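PDB 6PWJ: GGDEF and EAL domain-containing protein from Vibrio cholerae O1 str. 2010EL-1786, which carries a diguanylate-cyclase-type GGDEF domain and a phosphodiesterase-type EAL domain, and so probably takes part in cyclic di-GMP signalling. Local coordinates for residues 217-222 and 269-274. Sequence-based numbering, arbitrary orientation.
Sequences REVFSA and LAINIA. With MG (magnesium ion), chain C.
Glu218 and Asn272 illustrate how neighbouring parallel strands can build one metal site: Glu218 OE2 lies 2.0 Å from the magnesium ion and Asn272 OD1 2.1 Å from it. Glu304, Asp334 and two waters complete six ligands. The two side chains meet at roughly a right angle, and Asn272 ND2 donates to the anti lone pair of Glu218 OE2 at 2.7 Å, with that oxygen in the plane of the Asn272 amide. Together with the OD1-magnesium bond, this hydrogen bond probably sets the rotation of the amide. With CG anti to the backbone N (chi1 -173°), the extended Glu218 chain carries its carboxylate to the ion, while its OE1 is held by Gln410. Glu218 begins Glu-Val-Phe, the counterpart of the Glu-Ala-Leu signature of EAL domains.

Behind the site, Ala270 joins the strands through both its backbone polar atoms: its N donates to Arg217 O at 2.8 Å, and Val219 N donates to Ala270 O, also at 2.8 Å. On the face away from the metal, Val219 CG2 packs on Leu269 CB and Ile271 CG1, and Arg217 CB meets Leu269 CD2, while the guanidinium pairs with Asp267. Strands 200-209 and 301-306 flank the pair within the EAL barrel, and helix 245-261 packs against Leu269 and Ile271.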
ATOM      1  N   ARG A 217      -6.911  15.643   9.568  1.00 38.65           N
ATOM      2  CA  ARG A 217      -5.756  15.076  10.253  1.00 33.12           C
ATOM      3  C   ARG A 217      -5.923  13.565  10.305  1.00 40.73           C
ATOM      4  O   ARG A 217      -6.891  13.068  10.890  1.00 47.12           O
ATOM      5  CB  ARG A 217      -5.605  15.648  11.665  1.00 39.11           C
ATOM      6  CG  ARG A 217      -5.511  17.164  11.721  1.00 49.00           C
ATOM      7  CD  ARG A 217      -5.311  17.640  13.151  1.00 49.49           C
ATOM      8  NE  ARG A 217      -5.783  19.006  13.350  1.00 59.68           N
ATOM      9  CZ  ARG A 217      -5.005  20.083  13.316  1.00 45.97           C
ATOM     10  NH1 ARG A 217      -3.704  19.959  13.090  1.00 45.70           N
ATOM     11  NH2 ARG A 217      -5.530  21.286  13.510  1.00 46.78           N
ATOM     12  N   GLU A 218      -4.990  12.842   9.693  1.00 44.40           N
ATOM     13  CA  GLU A 218      -5.049  11.388   9.676  1.00 42.30           C
ATOM     14  C   GLU A 218      -4.639  10.839  11.035  1.00 49.28           C
ATOM     15  O   GLU A 218      -3.643  11.276  11.618  1.00 44.67           O
ATOM     16  CB  GLU A 218      -4.147  10.825   8.580  1.00 35.27           C
ATOM     17  CG  GLU A 218      -4.286   9.326   8.376  1.00 36.63           C
ATOM     18  CD  GLU A 218      -3.620   8.848   7.102  1.00 42.68           C
ATOM     19  OE1 GLU A 218      -3.067   9.693   6.367  1.00 49.34           O
ATOM     20  OE2 GLU A 218      -3.652   7.628   6.833  1.00 55.24           O
ATOM     21  N   VAL A 219      -5.411   9.887  11.542  1.00 46.52           N
ATOM     22  CA  VAL A 219      -5.173   9.313  12.860  1.00 37.88           C
ATOM     23  C   VAL A 219      -4.152   8.188  12.741  1.00 41.66           C
ATOM     24  O   VAL A 219      -4.241   7.345  11.840  1.00 45.75           O
ATOM     25  CB  VAL A 219      -6.484   8.805  13.485  1.00 34.23           C
ATOM     26  CG1 VAL A 219      -6.216   8.203  14.855  1.00 35.22           C
ATOM     27  CG2 VAL A 219      -7.497   9.939  13.575  1.00 41.68           C
ATOM     28  N   PHE A 220      -3.181   8.177  13.648  1.00 42.33           N
ATOM     29  CA  PHE A 220      -2.184   7.117  13.727  1.00 31.63           C
ATOM     30  C   PHE A 220      -2.148   6.591  15.153  1.00 44.09           C
ATOM     31  O   PHE A 220      -2.038   7.374  16.102  1.00 50.24           O
ATOM     32  CB  PHE A 220      -0.802   7.616  13.296  1.00 30.63           C
ATOM     33  CG  PHE A 220      -0.726   7.998  11.846  1.00 44.43           C
ATOM     34  CD1 PHE A 220      -0.443   7.048  10.879  1.00 48.36           C
ATOM     35  CD2 PHE A 220      -0.940   9.306  11.447  1.00 46.61           C
ATOM     36  CE1 PHE A 220      -0.377   7.397   9.541  1.00 42.58           C
ATOM     37  CE2 PHE A 220      -0.874   9.660  10.112  1.00 42.98           C
ATOM     38  CZ  PHE A 220      -0.592   8.704   9.159  1.00 27.50           C
ATOM     39  N   SER A 221      -2.235   5.274  15.299  1.00 47.54           N
ATOM     40  CA  SER A 221      -2.386   4.637  16.598  1.00 43.97           C
ATOM     41  C   SER A 221      -1.126   3.874  16.987  1.00 42.25           C
ATOM     42  O   SER A 221      -0.384   3.381  16.131  1.00 41.97           O
ATOM     43  CB  SER A 221      -3.588   3.687  16.599  1.00 46.68           C
ATOM     44  OG  SER A 221      -3.599   2.881  15.434  1.00 55.84           O
ATOM     45  N   ALA A 222      -0.897   3.784  18.294  1.00 47.05           N
ATOM     46  CA  ALA A 222       0.230   3.044  18.845  1.00 48.19           C
ATOM     47  C   ALA A 222      -0.077   2.722  20.299  1.00 47.38           C
ATOM     48  O   ALA A 222      -0.975   3.311  20.907  1.00 60.27           O
ATOM     49  CB  ALA A 222       1.539   3.831  18.725  1.00 47.00           C
ATOM     50  N   LEU A 269     -11.189  14.588  11.249  1.00 44.62           N
ATOM     51  CA  LEU A 269     -10.202  13.554  11.529  1.00 47.09           C
ATOM     52  C   LEU A 269     -10.376  12.402  10.549  1.00 45.51           C
ATOM     53  O   LEU A 269     -11.485  11.880  10.387  1.00 45.65           O
ATOM     54  CB  LEU A 269     -10.331  13.055  12.969  1.00 46.51           C
ATOM     55  CG  LEU A 269     -10.121  14.119  14.048  1.00 45.45           C
ATOM     56  CD1 LEU A 269     -10.204  13.506  15.438  1.00 45.24           C
ATOM     57  CD2 LEU A 269      -8.790  14.829  13.847  1.00 37.73           C
ATOM     58  N   ALA A 270      -9.281  12.009   9.904  1.00 39.93           N
ATOM     59  CA  ALA A 270      -9.298  10.923   8.934  1.00 37.96           C
ATOM     60  C   ALA A 270      -8.928   9.619   9.631  1.00 43.11           C
ATOM     61  O   ALA A 270      -7.870   9.524  10.263  1.00 49.85           O
ATOM     62  CB  ALA A 270      -8.334  11.210   7.782  1.00 39.12           C
ATOM     63  N   ILE A 271      -9.799   8.620   9.514  1.00 43.75           N
ATOM     64  CA  ILE A 271      -9.596   7.309  10.119  1.00 41.49           C
ATOM     65  C   ILE A 271      -9.422   6.290   9.004  1.00 33.51           C
ATOM     66  O   ILE A 271     -10.271   6.190   8.109  1.00 58.36           O
ATOM     67  CB  ILE A 271     -10.769   6.924  11.037  1.00 44.64           C
ATOM     68  CG1 ILE A 271     -11.003   8.011  12.086  1.00 37.42           C
ATOM     69  CG2 ILE A 271     -10.504   5.583  11.703  1.00 36.61           C
ATOM     70  CD1 ILE A 271     -12.234   7.780  12.936  1.00 45.62           C
ATOM     71  N   ASN A 272      -8.324   5.541   9.052  1.00 46.13           N
ATOM     72  CA  ASN A 272      -8.085   4.482   8.080  1.00 33.31           C
ATOM     73  C   ASN A 272      -8.940   3.272   8.432  1.00 39.16           C
ATOM     74  O   ASN A 272      -8.856   2.745   9.546  1.00 35.00           O
ATOM     75  CB  ASN A 272      -6.605   4.104   8.047  1.00 30.33           C
ATOM     76  CG  ASN A 272      -5.730   5.223   7.520  1.00 33.28           C
ATOM     77  OD1 ASN A 272      -5.725   5.512   6.323  1.00 54.54           O
ATOM     78  ND2 ASN A 272      -4.972   5.850   8.411  1.00 29.23           N
ATOM     79  N   ILE A 273      -9.766   2.835   7.488  1.00 33.31           N
ATOM     80  CA  ILE A 273     -10.650   1.691   7.676  1.00 34.42           C
ATOM     81  C   ILE A 273     -10.065   0.502   6.928  1.00 33.54           C
ATOM     82  O   ILE A 273      -9.780   0.592   5.726  1.00 40.27           O
ATOM     83  CB  ILE A 273     -12.077   2.000   7.194  1.00 54.42           C
ATOM     84  CG1 ILE A 273     -12.644   3.200   7.956  1.00 51.89           C
ATOM     85  CG2 ILE A 273     -12.972   0.782   7.367  1.00 37.26           C
ATOM     86  CD1 ILE A 273     -12.752   2.983   9.452  1.00 46.81           C
ATOM     87  N   ALA A 274      -9.882  -0.610   7.636  1.00 41.59           N
ATOM     88  CA  ALA A 274      -9.243  -1.777   7.050  1.00 40.63           C
ATOM     89  C   ALA A 274     -10.130  -2.415   5.987  1.00 43.79           C
ATOM     90  O   ALA A 274     -11.361  -2.380   6.064  1.00 50.31           O
ATOM     91  CB  ALA A 274      -8.907  -2.803   8.132  1.00 34.16           C
TER
HETATM   92 MG    MG C1000      -4.225   6.504   5.317  1.00 53.15          MG
HETATM   93  O   HOH W   1      -2.935   7.288   3.919  1.00 52.01           O
HETATM   94  O   HOH W   2      -2.496   5.434   5.219  1.00 58.55           O